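Local coordinates for protein asteropsin A (Asteropus, PDB 3Q8J) that is a small cystine-knot peptide of a marine sponge, probably toxin-like in function, at residues 6-12 with 30-34. Numbering follows the deposited sequence.
Sequences EGESCNV and PDGTC. With MOH (methanol), chain K; MOH (methanol), chain G; MOH (methanol), chain L.
Residues 6-12 and 30-34 show how a short edge strand and its flanks can meet backbone hydrogen-bonding needs against a single neighbour, here through five backbone hydrogen bonds. Strands 9-11 and 31-34 run antiparallel, their axes 4.3 Å apart at closest and their directions 133° apart. C10 and G32 form the hydrogen-bonded pair, with C10 N to G32 O at 2.9 Å and G32 N to C10 O at 2.8 Å; S9/T33 and N11/D31 are the non-hydrogen-bonded pairs. Further bonds continue beyond strand 9-11: C34 N donates to E8 O (2.9 Å), G7 N to C34 O (2.8 Å) and V12 N to P30 O (3.0 Å). Several of these carbonyls also take a CA-H...O contact, as from S9 CA to G32 O (3.3 Å). G32 O accepts further from a water (2.8 Å) that also bonds S9 OG (2.7 Å). On the face of S9, N11, T33 and D31, N11 (chi1 t) gives ND2 to D31 OD1 (2.9 Å; D31 chi1 m), while its OD1 accepts from F14 N. Methanols, probably from the crystallisation liquor, donate their O to D31 OD2 and V12 O, and another bonds S9 OG (each 2.6 Å). G7 has positive phi (84/-10), where a CB would press against E6 O. C10 (chi1 p) points to the other face, its CB packing on C34 SG (3.6 Å; C34 chi1 m); C10 is disulfide-bonded to C25 and C34 to C17: the small antiparallel sheet and cystine core characteristic of a knottin.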
ATOM      1  N   GLU A   6      -5.808  -3.998   1.752  1.00  6.09           N
ATOM      2  CA  GLU A   6      -4.901  -5.141   2.075  1.00  5.51           C
ATOM      3  C   GLU A   6      -4.852  -6.093   0.907  1.00  5.22           C
ATOM      4  O   GLU A   6      -5.889  -6.504   0.359  1.00  5.44           O
ATOM      5  CB  GLU A   6      -5.444  -5.783   3.300  1.00  6.54           C
ATOM      6  CG  GLU A   6      -4.528  -6.904   3.833  1.00  8.43           C
ATOM      7  CD  GLU A   6      -5.041  -7.499   5.069  1.00  8.88           C
ATOM      8  OE1 GLU A   6      -4.376  -8.291   5.666  1.00 14.56           O
ATOM      9  OE2 GLU A   6      -6.033  -7.058   5.627  1.00 12.87           O
ATOM     10  N   GLY A   7      -3.605  -6.560   0.592  1.00  5.23           N
ATOM     11  CA  GLY A   7      -3.433  -7.514  -0.418  1.00  5.25           C
ATOM     12  C   GLY A   7      -3.350  -6.976  -1.863  1.00  4.88           C
ATOM     13  O   GLY A   7      -3.107  -7.711  -2.798  1.00  5.65           O
ATOM     14  N   GLU A   8      -3.672  -5.675  -1.949  1.00  4.64           N
ATOM     15  CA  GLU A   8      -3.672  -4.988  -3.268  1.00  4.01           C
ATOM     16  C   GLU A   8      -2.343  -4.307  -3.505  1.00  4.16           C
ATOM     17  O   GLU A   8      -1.666  -3.823  -2.599  1.00  4.43           O
ATOM     18  CB  GLU A   8      -4.853  -3.983  -3.230  1.00  3.65           C
ATOM     19  CG  GLU A   8      -4.929  -3.098  -4.452  1.00  3.32           C
ATOM     20  CD  GLU A   8      -6.186  -2.231  -4.435  1.00  3.84           C
ATOM     21  OE1 GLU A   8      -7.061  -2.375  -3.618  1.00  4.40           O
ATOM     22  OE2 GLU A   8      -6.289  -1.373  -5.408  1.00  4.95           O
ATOM     23  N   SER A   9      -1.998  -4.224  -4.780  1.00  3.81           N
ATOM     24  CA  SER A   9      -0.822  -3.484  -5.225  1.00  4.40           C
ATOM     25  C   SER A   9      -0.866  -2.048  -4.838  1.00  3.69           C
ATOM     26  O   SER A   9      -1.928  -1.370  -4.996  1.00  4.90           O
ATOM     27  CB  SER A   9      -0.703  -3.551  -6.826  1.00  6.00           C
ATOM     28  OG  SER A   9       0.301  -2.727  -7.374  1.00  7.35           O
ATOM     29  N   CYS A  10       0.234  -1.538  -4.369  1.00  3.06           N
ATOM     30  CA  CYS A  10       0.429  -0.143  -4.036  1.00  3.10           C
ATOM     31  C   CYS A  10       1.607   0.441  -4.832  1.00  3.27           C
ATOM     32  O   CYS A  10       2.509  -0.288  -5.228  1.00  3.88           O
ATOM     33  CB  CYS A  10       0.535   0.079  -2.545  1.00  3.21           C
ATOM     34  SG  CYS A  10       1.783  -1.061  -1.772  1.00  3.02           S
ATOM     35  N   ASN A  11       1.553   1.738  -4.980  1.00  3.58           N
ATOM     36  CA  ASN A  11       2.649   2.501  -5.574  1.00  3.74           C
ATOM     37  C   ASN A  11       2.660   3.820  -4.824  1.00  3.99           C
ATOM     38  O   ASN A  11       1.616   4.473  -4.687  1.00  4.30           O
ATOM     39  CB  ASN A  11       2.485   2.655  -7.085  1.00  4.67           C
ATOM     40  CG  ASN A  11       3.394   3.696  -7.648  1.00  4.37           C
ATOM     41  OD1 ASN A  11       3.188   4.874  -7.401  1.00  4.83           O
ATOM     42  ND2 ASN A  11       4.354   3.305  -8.477  1.00  5.39           N
ATOM     43  N   VAL A  12       3.824   4.232  -4.293  1.00  4.29           N
ATOM     44  CA  VAL A  12       3.838   5.364  -3.410  1.00  4.97           C
ATOM     45  C   VAL A  12       3.531   6.720  -4.123  1.00  6.53           C
ATOM     46  O   VAL A  12       3.078   7.638  -3.465  1.00 10.78           O
ATOM     47  CB  VAL A  12       5.155   5.471  -2.593  1.00  7.48           C
ATOM     48  CG1 VAL A  12       5.258   4.324  -1.760  1.00 10.12           C
ATOM     49  CG2 VAL A  12       6.343   5.667  -3.487  1.00 10.75           C
ATOM     50  N   PRO A  30       9.070   1.836  -6.093  1.00  4.23           N
ATOM     51  CA  PRO A  30       7.904   2.425  -5.414  1.00  3.63           C
ATOM     52  C   PRO A  30       6.712   1.472  -5.314  1.00  3.68           C
ATOM     53  O   PRO A  30       5.714   1.882  -4.671  1.00  3.87           O
ATOM     54  CB  PRO A  30       7.543   3.605  -6.361  1.00  4.61           C
ATOM     55  CG  PRO A  30       7.892   3.046  -7.692  1.00  5.40           C
ATOM     56  CD  PRO A  30       9.160   2.300  -7.500  1.00  4.84           C
ATOM     57  N   ASP A  31       6.763   0.334  -5.966  1.00  3.44           N
ATOM     58  CA  ASP A  31       5.642  -0.577  -5.966  1.00  3.63           C
ATOM     59  C   ASP A  31       5.731  -1.560  -4.793  1.00  3.24           C
ATOM     60  O   ASP A  31       6.845  -1.894  -4.306  1.00  3.54           O
ATOM     61  CB  ASP A  31       5.621  -1.403  -7.244  1.00  4.28           C
ATOM     62  CG  ASP A  31       5.425  -0.622  -8.472  1.00  5.47           C
ATOM     63  OD1 ASP A  31       5.178   0.558  -8.510  1.00  8.06           O
ATOM     64  OD2 ASP A  31       5.579  -1.357  -9.555  1.00  6.21           O
ATOM     65  N   GLY A  32       4.576  -2.040  -4.358  1.00  3.52           N
ATOM     66  CA  GLY A  32       4.521  -3.008  -3.279  1.00  3.28           C
ATOM     67  C   GLY A  32       3.168  -3.659  -3.278  1.00  3.32           C
ATOM     68  O   GLY A  32       2.340  -3.516  -4.187  1.00  3.48           O
ATOM     69  N   THR A  33       2.904  -4.354  -2.148  1.00  3.29           N
ATOM     70  CA  THR A  33       1.603  -4.868  -1.805  1.00  3.59           C
ATOM     71  C   THR A  33       1.282  -4.353  -0.417  1.00  2.93           C
ATOM     72  O   THR A  33       2.139  -4.307   0.450  1.00  3.49           O
ATOM     73  CB  THR A  33       1.593  -6.387  -1.926  1.00  4.02           C
ATOM     74  OG1 THR A  33       1.925  -6.770  -3.226  1.00  4.97           O
ATOM     75  CG2 THR A  33       0.234  -6.970  -1.558  1.00  4.95           C
ATOM     76  N   CYS A  34      -0.001  -3.965  -0.185  1.00  3.03           N
ATOM     77  CA  CYS A  34      -0.382  -3.473   1.108  1.00  3.02           C
ATOM     78  C   CYS A  34      -0.515  -4.640   2.085  1.00  3.48           C
ATOM     79  O   CYS A  34      -1.311  -5.571   1.857  1.00  5.46           O
ATOM     80  CB  CYS A  34      -1.696  -2.735   1.049  1.00  3.04           C
ATOM     81  SG  CYS A  34      -1.582  -1.201   0.050  1.00  3.14           S
TER
HETATM   82  C   MOH K1010      -0.654   0.339  -7.998  1.00 20.04           C
HETATM   83  O   MOH K1010      -0.322  -0.875  -9.066  1.00 16.11           O
HETATM   84  C   MOH G1006       2.522   8.808  -0.394  1.00 12.39           C
HETATM   85  O   MOH G1006       2.873   7.574  -0.841  1.00  8.97           O
HETATM   86  C   MOH L1011       6.343  -0.749 -12.995  1.00 16.99           C
HETATM   87  O   MOH L1011       5.965  -0.075 -11.763  1.00  7.67           O
HETATM   88  O   HOH W   1       2.740  -3.728  -6.903  1.00  8.36           O